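Local coordinates for oxidoreductase protein (Agrobacterium radiobacter, PDB 5UI9), which binds NAD and a small dihydroxy acid and is probably an NAD-dependent oxidoreductase of the GFO/IDH/MocA family, at residues P148-F159 with A224-T234; G171-L179 with A324-S332. All coordinates share one frame; numbering follows the deposited sequence.

Contact 1 (P148-F159 with A224-T234). With 8A1 ((2S)-2,3-dihydroxy-2-methylpropanoic acid), chain D.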
loop_
_atom_site.group_PDB
_atom_site.type_symbol
_atom_site.label_atom_id
_atom_site.label_comp_id
_atom_site.label_asym_id
_atom_site.label_seq_id
_atom_site.Cartn_x
_atom_site.Cartn_y
_atom_site.Cartn_z
ATOM N N PRO A 148 5.457 13.335 9.822
ATOM C CA PRO A 148 5.027 12.163 9.041
ATOM C C PRO A 148 6.156 11.144 8.848
ATOM O O PRO A 148 7.288 11.539 8.602
ATOM C CB PRO A 148 4.623 12.770 7.696
ATOM C CG PRO A 148 5.440 14.014 7.576
ATOM C CD PRO A 148 5.628 14.534 8.970
ATOM N N PHE A 149 5.856 9.855 9.008
ATOM C CA PHE A 149 6.840 8.786 8.742
ATOM C C PHE A 149 6.425 7.772 7.662
ATOM O O PHE A 149 7.273 7.041 7.138
ATOM C CB PHE A 149 7.239 8.066 10.048
ATOM C CG PHE A 149 6.122 7.285 10.707
ATOM C CD1 PHE A 149 5.798 5.999 10.278
ATOM C CD2 PHE A 149 5.419 7.824 11.786
ATOM C CE1 PHE A 149 4.781 5.280 10.889
ATOM C CE2 PHE A 149 4.407 7.108 12.406
ATOM C CZ PHE A 149 4.092 5.830 11.962
ATOM N N TRP A 150 5.136 7.711 7.339
ATOM C CA TRP A 150 4.640 6.738 6.385
ATOM C C TRP A 150 3.450 7.305 5.645
ATOM O O TRP A 150 2.650 8.034 6.227
ATOM C CB TRP A 150 4.235 5.441 7.096
ATOM C CG TRP A 150 3.882 4.335 6.155
ATOM C CD1 TRP A 150 4.739 3.444 5.572
ATOM C CD2 TRP A 150 2.577 4.010 5.670
ATOM N NE1 TRP A 150 4.047 2.584 4.756
ATOM C CE2 TRP A 150 2.716 2.903 4.804
ATOM C CE3 TRP A 150 1.299 4.536 5.895
ATOM C CZ2 TRP A 150 1.628 2.322 4.155
ATOM C CZ3 TRP A 150 0.212 3.949 5.251
ATOM C CH2 TRP A 150 0.389 2.856 4.392
ATOM N N GLY A 151 3.320 6.954 4.371
ATOM C CA GLY A 151 2.136 7.334 3.611
ATOM C C GLY A 151 1.724 6.325 2.565
ATOM O O GLY A 151 2.523 5.508 2.132
ATOM N N ARG A 152 0.453 6.385 2.182
ATOM C CA ARG A 152 -0.041 5.695 1.014
ATOM C C ARG A 152 -0.871 6.661 0.190
ATOM O O ARG A 152 -1.744 7.339 0.731
ATOM C CB ARG A 152 -0.905 4.498 1.401
ATOM C CG ARG A 152 -1.335 3.671 0.193
ATOM C CD ARG A 152 -2.621 2.911 0.438
ATOM N NE ARG A 152 -2.984 2.101 -0.725
ATOM C CZ ARG A 152 -4.124 1.432 -0.860
ATOM N NH1 ARG A 152 -5.047 1.447 0.093
ATOM N NH2 ARG A 152 -4.347 0.738 -1.960
ATOM N N PHE A 153 -0.606 6.681 -1.116
ATOM C CA PHE A 153 -1.314 7.507 -2.082
ATOM C C PHE A 153 -1.830 6.569 -3.170
ATOM O O PHE A 153 -1.037 5.956 -3.878
ATOM C CB PHE A 153 -0.360 8.547 -2.678
ATOM C CG PHE A 153 0.356 9.370 -1.643
ATOM C CD1 PHE A 153 1.541 8.907 -1.061
ATOM C CD2 PHE A 153 -0.151 10.601 -1.239
ATOM C CE1 PHE A 153 2.196 9.655 -0.094
ATOM C CE2 PHE A 153 0.502 11.352 -0.271
ATOM C CZ PHE A 153 1.675 10.878 0.303
ATOM N N SER A 154 -3.149 6.477 -3.310
ATOM C CA SER A 154 -3.787 5.408 -4.083
ATOM C C SER A 154 -4.840 5.965 -5.041
ATOM O O SER A 154 -5.705 6.732 -4.638
ATOM C CB SER A 154 -4.436 4.407 -3.122
ATOM O OG SER A 154 -4.960 3.288 -3.814
ATOM N N PHE A 155 -4.744 5.586 -6.313
ATOM C CA PHE A 155 -5.738 5.938 -7.326
ATOM C C PHE A 155 -6.041 4.645 -8.061
ATOM O O PHE A 155 -5.274 4.229 -8.936
ATOM C CB PHE A 155 -5.173 7.012 -8.269
ATOM C CG PHE A 155 -6.171 7.556 -9.274
ATOM C CD1 PHE A 155 -6.509 6.837 -10.418
ATOM C CD2 PHE A 155 -6.718 8.827 -9.110
ATOM C CE1 PHE A 155 -7.408 7.348 -11.344
ATOM C CE2 PHE A 155 -7.612 9.341 -10.035
ATOM C CZ PHE A 155 -7.957 8.599 -11.154
ATOM N N ARG A 156 -7.130 3.990 -7.664
ATOM C CA ARG A 156 -7.531 2.704 -8.239
ATOM C C ARG A 156 -8.939 2.873 -8.785
ATOM O O ARG A 156 -9.858 3.206 -8.040
ATOM C CB ARG A 156 -7.488 1.585 -7.194
ATOM C CG ARG A 156 -6.183 1.509 -6.410
ATOM C CD ARG A 156 -6.061 0.190 -5.648
ATOM N NE ARG A 156 -5.685 -0.903 -6.555
ATOM C CZ ARG A 156 -4.464 -1.110 -7.049
ATOM N NH1 ARG A 156 -3.446 -0.300 -6.747
ATOM N NH2 ARG A 156 -4.256 -2.132 -7.877
ATOM N N SER A 157 -9.079 2.654 -10.088
ATOM C CA SER A 157 -10.273 3.020 -10.841
ATOM C C SER A 157 -10.565 1.993 -11.923
ATOM O O SER A 157 -9.664 1.280 -12.368
ATOM C CB SER A 157 -10.057 4.383 -11.502
ATOM O OG SER A 157 -11.190 4.768 -12.252
ATOM N N GLY A 158 -11.834 1.914 -12.309
ATOM C CA GLY A 158 -12.270 1.182 -13.498
ATOM C C GLY A 158 -12.950 2.094 -14.511
ATOM O O GLY A 158 -13.696 1.618 -15.360
ATOM N N PHE A 159 -12.667 3.400 -14.435
ATOM C CA PHE A 159 -13.332 4.409 -15.267
ATOM C C PHE A 159 -12.824 4.320 -16.705
ATOM O O PHE A 159 -11.627 4.126 -16.936
ATOM C CB PHE A 159 -13.065 5.815 -14.704
ATOM C CG PHE A 159 -13.761 6.925 -15.450
ATOM C CD1 PHE A 159 -15.136 7.105 -15.333
ATOM C CD2 PHE A 159 -13.037 7.801 -16.260
ATOM C CE1 PHE A 159 -15.780 8.132 -16.016
ATOM C CE2 PHE A 159 -13.673 8.825 -16.945
ATOM C CZ PHE A 159 -15.045 8.994 -16.821
ATOM N N ALA A 224 10.757 9.434 5.586
ATOM C CA ALA A 224 9.445 8.812 5.361
ATOM C C ALA A 224 9.468 7.776 4.241
ATOM O O ALA A 224 10.245 7.882 3.299
ATOM C CB ALA A 224 8.382 9.868 5.069
ATOM N N THR A 225 8.620 6.762 4.385
ATOM C CA THR A 225 8.393 5.754 3.361
ATOM C C THR A 225 6.979 5.940 2.846
ATOM O O THR A 225 6.074 6.218 3.628
ATOM C CB THR A 225 8.503 4.337 3.947
ATOM O OG1 THR A 225 9.786 4.163 4.546
ATOM C CG2 THR A 225 8.295 3.271 2.870
ATOM N N SER A 226 6.776 5.783 1.543
ATOM C CA SER A 226 5.422 5.782 1.009
ATOM C C SER A 226 5.200 4.754 -0.099
ATOM O O SER A 226 6.150 4.264 -0.723
ATOM C CB SER A 226 4.999 7.189 0.567
ATOM O OG SER A 226 5.475 7.498 -0.723
ATOM N N ILE A 227 3.925 4.412 -0.281
ATOM C CA ILE A 227 3.444 3.595 -1.381
ATOM C C ILE A 227 2.595 4.468 -2.304
ATOM O O ILE A 227 1.685 5.162 -1.846
ATOM C CB ILE A 227 2.567 2.430 -0.868
ATOM C CG1 ILE A 227 3.386 1.478 0.018
ATOM C CG2 ILE A 227 1.912 1.667 -2.017
ATOM C CD1 ILE A 227 4.535 0.780 -0.686
ATOM N N VAL A 228 2.908 4.431 -3.595
ATOM C CA VAL A 228 2.048 4.983 -4.632
ATOM C C VAL A 228 1.534 3.801 -5.437
ATOM O O VAL A 228 2.314 3.102 -6.098
ATOM C CB VAL A 228 2.796 5.967 -5.538
ATOM C CG1 VAL A 228 1.932 6.379 -6.726
ATOM C CG2 VAL A 228 3.206 7.184 -4.731
ATOM N N ASP A 229 0.231 3.564 -5.369
ATOM C CA ASP A 229 -0.375 2.457 -6.099
ATOM C C ASP A 229 -1.489 2.984 -6.996
ATOM O O ASP A 229 -2.401 3.663 -6.536
ATOM C CB ASP A 229 -0.841 1.346 -5.146
ATOM C CG ASP A 229 -1.951 1.777 -4.208
ATOM O OD1 ASP A 229 -1.658 2.325 -3.132
ATOM O OD2 ASP A 229 -3.130 1.514 -4.524
ATOM N N VAL A 230 -1.364 2.701 -8.291
ATOM C CA VAL A 230 -2.297 3.174 -9.292
ATOM C C VAL A 230 -2.782 2.017 -10.159
ATOM O O VAL A 230 -2.043 1.055 -10.405
ATOM C CB VAL A 230 -1.703 4.321 -10.158
ATOM C CG1 VAL A 230 -1.370 5.517 -9.278
ATOM C CG2 VAL A 230 -0.476 3.878 -10.947
ATOM N N SER A 231 -4.035 2.120 -10.600
ATOM C CA SER A 231 -4.665 1.099 -11.422
ATOM C C SER A 231 -5.843 1.685 -12.184
ATOM O O SER A 231 -6.634 2.435 -11.603
ATOM C CB SER A 231 -5.166 -0.054 -10.541
ATOM O OG SER A 231 -5.941 -0.994 -11.283
ATOM N N TYR A 232 -5.940 1.355 -13.472
ATOM C CA TYR A 232 -7.155 1.578 -14.273
ATOM C C TYR A 232 -7.888 0.254 -14.604
ATOM O O TYR A 232 -8.733 0.212 -15.509
ATOM C CB TYR A 232 -6.832 2.372 -15.546
ATOM C CG TYR A 232 -7.011 3.874 -15.401
ATOM C CD1 TYR A 232 -8.246 4.419 -15.021
ATOM C CD2 TYR A 232 -5.961 4.756 -15.656
ATOM C CE1 TYR A 232 -8.423 5.790 -14.902
ATOM C CE2 TYR A 232 -6.133 6.128 -15.531
ATOM C CZ TYR A 232 -7.362 6.636 -15.156
ATOM O OH TYR A 232 -7.541 7.989 -15.031
ATOM N N ALA A 233 -7.591 -0.808 -13.850
ATOM C CA ALA A 233 -8.260 -2.110 -14.007
ATOM C C ALA A 233 -8.927 -2.590 -12.703
ATOM O O ALA A 233 -9.110 -3.789 -12.498
ATOM C CB ALA A 233 -7.264 -3.143 -14.511
ATOM N N THR A 234 -9.309 -1.645 -11.843
ATOM C CA THR A 234 -9.888 -1.944 -10.543
ATOM C C THR A 234 -11.411 -1.783 -10.631
ATOM O O THR A 234 -11.901 -0.706 -10.966
ATOM C CB THR A 234 -9.277 -1.025 -9.467
ATOM O OG1 THR A 234 -7.868 -1.282 -9.371
ATOM C CG2 THR A 234 -9.913 -1.260 -8.099
HETATM O OXT 8A1 D . -6.443 13.725 -15.322
HETATM C C 8A1 D . -5.613 13.177 -16.087
HETATM O O 8A1 D . -4.475 13.653 -16.293
HETATM C CA 8A1 D . -5.988 11.890 -16.776
HETATM C CB 8A1 D . -5.458 10.758 -15.897
HETATM O O1 8A1 D . -5.917 9.478 -16.346
HETATM O O2 8A1 D . -5.379 11.838 -18.078
HETATM C C3 8A1 D . -7.504 11.814 -16.965
HETATM O O HOH W 1 -1.192 -0.964 -8.153
HETATM O O HOH W 2 -10.445 1.695 -17.029
#

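Contact 2 (G171-L179 with A324-S332). With 8A1 ((2S)-2,3-dihydroxy-2-methylpropanoic acid), chain D.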
loop_
_atom_site.group_PDB
_atom_site.type_symbol
_atom_site.label_atom_id
_atom_site.label_comp_id
_atom_site.label_asym_id
_atom_site.label_seq_id
_atom_site.Cartn_x
_atom_site.Cartn_y
_atom_site.Cartn_z
ATOM N N GLY A 171 -0.498 3.745 -26.603
ATOM C CA GLY A 171 0.907 3.824 -26.196
ATOM C C GLY A 171 1.453 2.571 -25.524
ATOM O O GLY A 171 0.720 1.834 -24.857
ATOM N N GLU A 172 2.752 2.339 -25.711
ATOM C CA GLU A 172 3.494 1.284 -25.003
ATOM C C GLU A 172 3.537 1.597 -23.507
ATOM O O GLU A 172 3.464 0.697 -22.676
ATOM C CB GLU A 172 4.930 1.189 -25.543
ATOM C CG GLU A 172 5.681 -0.086 -25.164
ATOM C CD GLU A 172 5.708 -1.122 -26.282
ATOM O OE1 GLU A 172 4.639 -1.415 -26.860
ATOM O OE2 GLU A 172 6.802 -1.649 -26.580
ATOM N N ARG A 173 3.692 2.881 -23.191
ATOM C CA ARG A 173 3.557 3.410 -21.836
ATOM C C ARG A 173 2.151 3.976 -21.651
ATOM O O ARG A 173 1.614 4.610 -22.562
ATOM C CB ARG A 173 4.576 4.520 -21.612
ATOM C CG ARG A 173 6.015 4.049 -21.712
ATOM C CD ARG A 173 6.984 5.146 -21.311
ATOM N NE ARG A 173 8.330 4.616 -21.078
ATOM C CZ ARG A 173 9.361 5.316 -20.599
ATOM N NH1 ARG A 173 9.236 6.610 -20.281
ATOM N NH2 ARG A 173 10.533 4.710 -20.431
ATOM N N PHE A 174 1.565 3.757 -20.472
ATOM C CA PHE A 174 0.231 4.279 -20.151
ATOM C C PHE A 174 0.202 4.864 -18.733
ATOM O O PHE A 174 0.506 6.039 -18.575
ATOM C CB PHE A 174 -0.868 3.221 -20.426
ATOM C CG PHE A 174 -2.235 3.548 -19.843
ATOM C CD1 PHE A 174 -2.736 4.851 -19.828
ATOM C CD2 PHE A 174 -3.038 2.525 -19.337
ATOM C CE1 PHE A 174 -3.988 5.130 -19.290
ATOM C CE2 PHE A 174 -4.293 2.798 -18.804
ATOM C CZ PHE A 174 -4.770 4.101 -18.777
ATOM N N ILE A 175 -0.116 4.065 -17.714
ATOM C CA ILE A 175 -0.627 4.638 -16.456
ATOM C C ILE A 175 0.367 5.484 -15.640
ATOM O O ILE A 175 -0.049 6.479 -15.055
ATOM C CB ILE A 175 -1.314 3.576 -15.564
ATOM C CG1 ILE A 175 -2.231 4.252 -14.532
ATOM C CG2 ILE A 175 -0.291 2.672 -14.884
ATOM C CD1 ILE A 175 -3.154 3.287 -13.826
ATOM N N ILE A 176 1.653 5.130 -15.603
ATOM C CA ILE A 176 2.616 5.940 -14.835
ATOM C C ILE A 176 2.784 7.331 -15.477
ATOM O O ILE A 176 2.718 8.357 -14.784
ATOM C CB ILE A 176 3.998 5.263 -14.642
ATOM C CG1 ILE A 176 3.850 3.871 -14.016
ATOM C CG2 ILE A 176 4.894 6.136 -13.763
ATOM C CD1 ILE A 176 5.158 3.141 -13.787
ATOM N N GLU A 177 2.986 7.343 -16.793
ATOM C CA GLU A 177 3.077 8.574 -17.581
ATOM C C GLU A 177 1.793 9.416 -17.538
ATOM O O GLU A 177 1.860 10.634 -17.443
ATOM C CB GLU A 177 3.410 8.233 -19.039
ATOM C CG GLU A 177 3.596 9.437 -19.952
ATOM C CD GLU A 177 3.851 9.072 -21.408
ATOM O OE1 GLU A 177 3.931 10.009 -22.229
ATOM O OE2 GLU A 177 3.964 7.869 -21.743
ATOM N N ASP A 178 0.636 8.771 -17.618
ATOM C CA ASP A 178 -0.631 9.492 -17.691
ATOM C C ASP A 178 -1.152 9.940 -16.324
ATOM O O ASP A 178 -1.602 11.078 -16.162
ATOM C CB ASP A 178 -1.701 8.630 -18.358
ATOM C CG ASP A 178 -3.068 9.292 -18.339
ATOM O OD1 ASP A 178 -3.156 10.469 -18.760
ATOM O OD2 ASP A 178 -4.042 8.646 -17.890
ATOM N N LEU A 179 -1.117 9.022 -15.360
ATOM C CA LEU A 179 -1.839 9.180 -14.100
ATOM C C LEU A 179 -0.910 9.141 -12.893
ATOM O O LEU A 179 -1.018 9.996 -12.001
ATOM C CB LEU A 179 -2.925 8.101 -14.022
ATOM C CG LEU A 179 -3.821 7.967 -12.789
ATOM C CD1 LEU A 179 -3.138 7.193 -11.671
ATOM C CD2 LEU A 179 -4.337 9.317 -12.304
ATOM N N ALA A 324 11.257 12.984 -12.997
ATOM C CA ALA A 324 12.310 12.011 -12.672
ATOM C C ALA A 324 11.763 10.717 -12.069
ATOM O O ALA A 324 12.251 9.632 -12.392
ATOM C CB ALA A 324 13.324 12.627 -11.724
ATOM N N LEU A 325 10.753 10.847 -11.205
ATOM C CA LEU A 325 10.131 9.697 -10.547
ATOM C C LEU A 325 9.386 8.827 -11.546
ATOM O O LEU A 325 9.385 7.604 -11.407
ATOM C CB LEU A 325 9.183 10.123 -9.416
ATOM C CG LEU A 325 9.701 11.078 -8.336
ATOM C CD1 LEU A 325 8.616 11.376 -7.312
ATOM C CD2 LEU A 325 10.949 10.557 -7.638
ATOM N N VAL A 326 8.762 9.451 -12.547
ATOM C CA VAL A 326 8.091 8.715 -13.626
ATOM C C VAL A 326 9.100 7.890 -14.432
ATOM O O VAL A 326 8.904 6.691 -14.638
ATOM C CB VAL A 326 7.291 9.654 -14.565
ATOM C CG1 VAL A 326 6.820 8.930 -15.827
ATOM C CG2 VAL A 326 6.101 10.245 -13.825
ATOM N N GLU A 327 10.172 8.537 -14.880
ATOM C CA GLU A 327 11.205 7.864 -15.665
ATOM C C GLU A 327 11.917 6.779 -14.833
ATOM O O GLU A 327 12.211 5.702 -15.343
ATOM C CB GLU A 327 12.194 8.893 -16.235
ATOM C CG GLU A 327 13.206 8.314 -17.216
ATOM C CD GLU A 327 13.851 9.377 -18.091
ATOM O OE1 GLU A 327 13.123 9.991 -18.901
ATOM O OE2 GLU A 327 15.080 9.600 -17.966
ATOM N N ALA A 328 12.160 7.066 -13.553
ATOM C CA ALA A 328 12.739 6.090 -12.632
ATOM C C ALA A 328 11.834 4.874 -12.413
ATOM O O ALA A 328 12.328 3.759 -12.283
ATOM C CB ALA A 328 13.058 6.746 -11.298
ATOM N N ALA A 329 10.521 5.094 -12.364
ATOM C CA ALA A 329 9.556 4.009 -12.198
ATOM C C ALA A 329 9.543 3.045 -13.380
ATOM O O ALA A 329 9.508 1.827 -13.179
ATOM C CB ALA A 329 8.160 4.563 -11.940
ATOM N N TYR A 330 9.580 3.582 -14.602
ATOM C CA TYR A 330 9.681 2.742 -15.807
ATOM C C TYR A 330 10.989 1.957 -15.836
ATOM O O TYR A 330 10.985 0.752 -16.108
ATOM C CB TYR A 330 9.514 3.569 -17.092
ATOM C CG TYR A 330 8.066 3.889 -17.403
ATOM C CD1 TYR A 330 7.178 2.875 -17.749
ATOM C CD2 TYR A 330 7.579 5.197 -17.330
ATOM C CE1 TYR A 330 5.849 3.146 -18.021
ATOM C CE2 TYR A 330 6.245 5.482 -17.607
ATOM C CZ TYR A 330 5.384 4.447 -17.952
ATOM O OH TYR A 330 4.059 4.701 -18.220
ATOM N N GLU A 331 12.095 2.642 -15.548
ATOM C CA GLU A 331 13.411 1.999 -15.431
ATOM C C GLU A 331 13.367 0.842 -14.433
ATOM O O GLU A 331 13.711 -0.288 -14.777
ATOM C CB GLU A 331 14.475 3.020 -15.013
ATOM C CG GLU A 331 15.908 2.501 -15.022
ATOM C CD GLU A 331 16.939 3.571 -14.663
ATOM O OE1 GLU A 331 16.699 4.779 -14.918
ATOM O OE2 GLU A 331 18.003 3.197 -14.120
ATOM N N SER A 332 12.914 1.134 -13.213
ATOM C CA SER A 332 12.848 0.141 -12.133
ATOM C C SER A 332 11.975 -1.062 -12.469
ATOM O O SER A 332 12.339 -2.193 -12.154
ATOM C CB SER A 332 12.334 0.779 -10.840
ATOM O OG SER A 332 12.246 -0.183 -9.802
HETATM O OXT 8A1 D . -6.443 13.725 -15.322
HETATM C C 8A1 D . -5.613 13.177 -16.087
HETATM O O 8A1 D . -4.475 13.653 -16.293
HETATM C CA 8A1 D . -5.988 11.890 -16.776
HETATM C CB 8A1 D . -5.458 10.758 -15.897
HETATM O O1 8A1 D . -5.917 9.478 -16.346
HETATM O O2 8A1 D . -5.379 11.838 -18.078
HETATM C C3 8A1 D . -7.504 11.814 -16.965
#

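Contact 1 (P148-F159 with A224-T234)
The guanidinium of Arg156 lays one face on Ser231 CB, and the edge of the Phe155 ring is turned toward the face of Tyr232 in an offset edge-to-face pair, with ring planes at 73° and centroids 5.8 Å apart. Arg152 has the CB of Ser154 over one guanidinium face and Asp229 OD1 at its edge, close to the plane. Apart from Tyr232, which directly follows strand 225-231, these groups ride on strands 148-156 and 225-231, parallel neighbours in the mixed sheet of the C-terminal domain, joined by regular backbone hydrogen bonds such as Phe153 N to Ile227 O (2.8 Å).

On the face that carries the arginines, Asp229 has CG between its backbone N and carbonyl carbon (chi1 65°), which swings the carboxylate across to the other strand. Arg152 grips Asp229 side-on: its NE reaches Asp229 OD1 at 2.8 Å, and its NH2 reaches OD2 at 2.9 Å from above the carboxylate plane. Asp229 OD2 also accepts from Ser154 OG at 2.6 Å, on the syn side but tilted well out of the carboxylate plane, and, through its anti lone pair, from Arg156 NH1 at 2.9 Å. The NE of Arg156 pairs with Asp249 of the second subunit, so the network extends into the dimer interface.

Three donors on OD2 and one on OD1 should favour a charged Asp229 despite burial. At the far end, Tyr232 OH donates to O1 of the bound dihydroxy acid (2.6 Å), tying the sheet to the ligand pocket.

Contact 2 (G171-L179 with A324-S332)
With CG of Arg173 beside its backbone N (chi1 -63°) and the chain extended onward to NE, the side chain is laid along the ring of Tyr330, whose own CG is anti to the carbonyl carbon. Arg173 CD sits over the ring centre, 3.8 Å from the Tyr330 centroid, as a CH-pi contact. Beyond it the guanidinium lies flat on the tyrosine, the planes only 7° apart, and CZ of Arg173 is 4.1 Å from the Tyr330 centroid but off-centre, a cation-pi stack. Ile176 CD1 covers the opposite face, so the ring is sandwiched between a cationic chain and an aliphatic one.

At the ring edge, Glu177 N donates to Tyr330 OH at 3.2 Å, with an angle of 159° at the hydrogen. The hydroxyl thus meets the first turn of helix 175-191, where Glu211 also binds it and the backbone N of Ile176. On the side of the ring away from Arg173, Ile176 also packs its CD1 on Ala329 CB (3.8 Å) and its CG2 on Val326 CG1 (4.0 Å), between helix segments running nearly antiparallel.

One turn of chain carries both jobs: Ile176 and Glu177 bind helix 316-335, while Asp178 points away and accepts from the bound acid, O2 to Asp178 OD1 at 2.7 Å and O1 to OD2 at 2.6 Å. Lys98 forms a salt bridge with Asp178 OD1, so the oxygen that accepts from O2 of the acid is also held by a second residue of the pocket.

How the contacts relate
Contacts 1 and 2 have centres about 15 Å apart and meet directly through packing around the start of helix 175-191. Tyr232 CD2 lies 3.4 Å from Phe174 CZ, and Ile175 CD1 is 3.4 Å from Tyr232 N, while Val230 CG1 rests 3.4 Å from Leu179 CD1. The helix is therefore set against the sheet of contact 1 on one side and against helix 316-335 in contact 2. Both contacts also converge on the bound acid: its O1 hydroxyl is shared by Tyr232 from the first and Asp178 from the second. Lys98, His182 and Gln165 add further hydrogen bonds to this ligand.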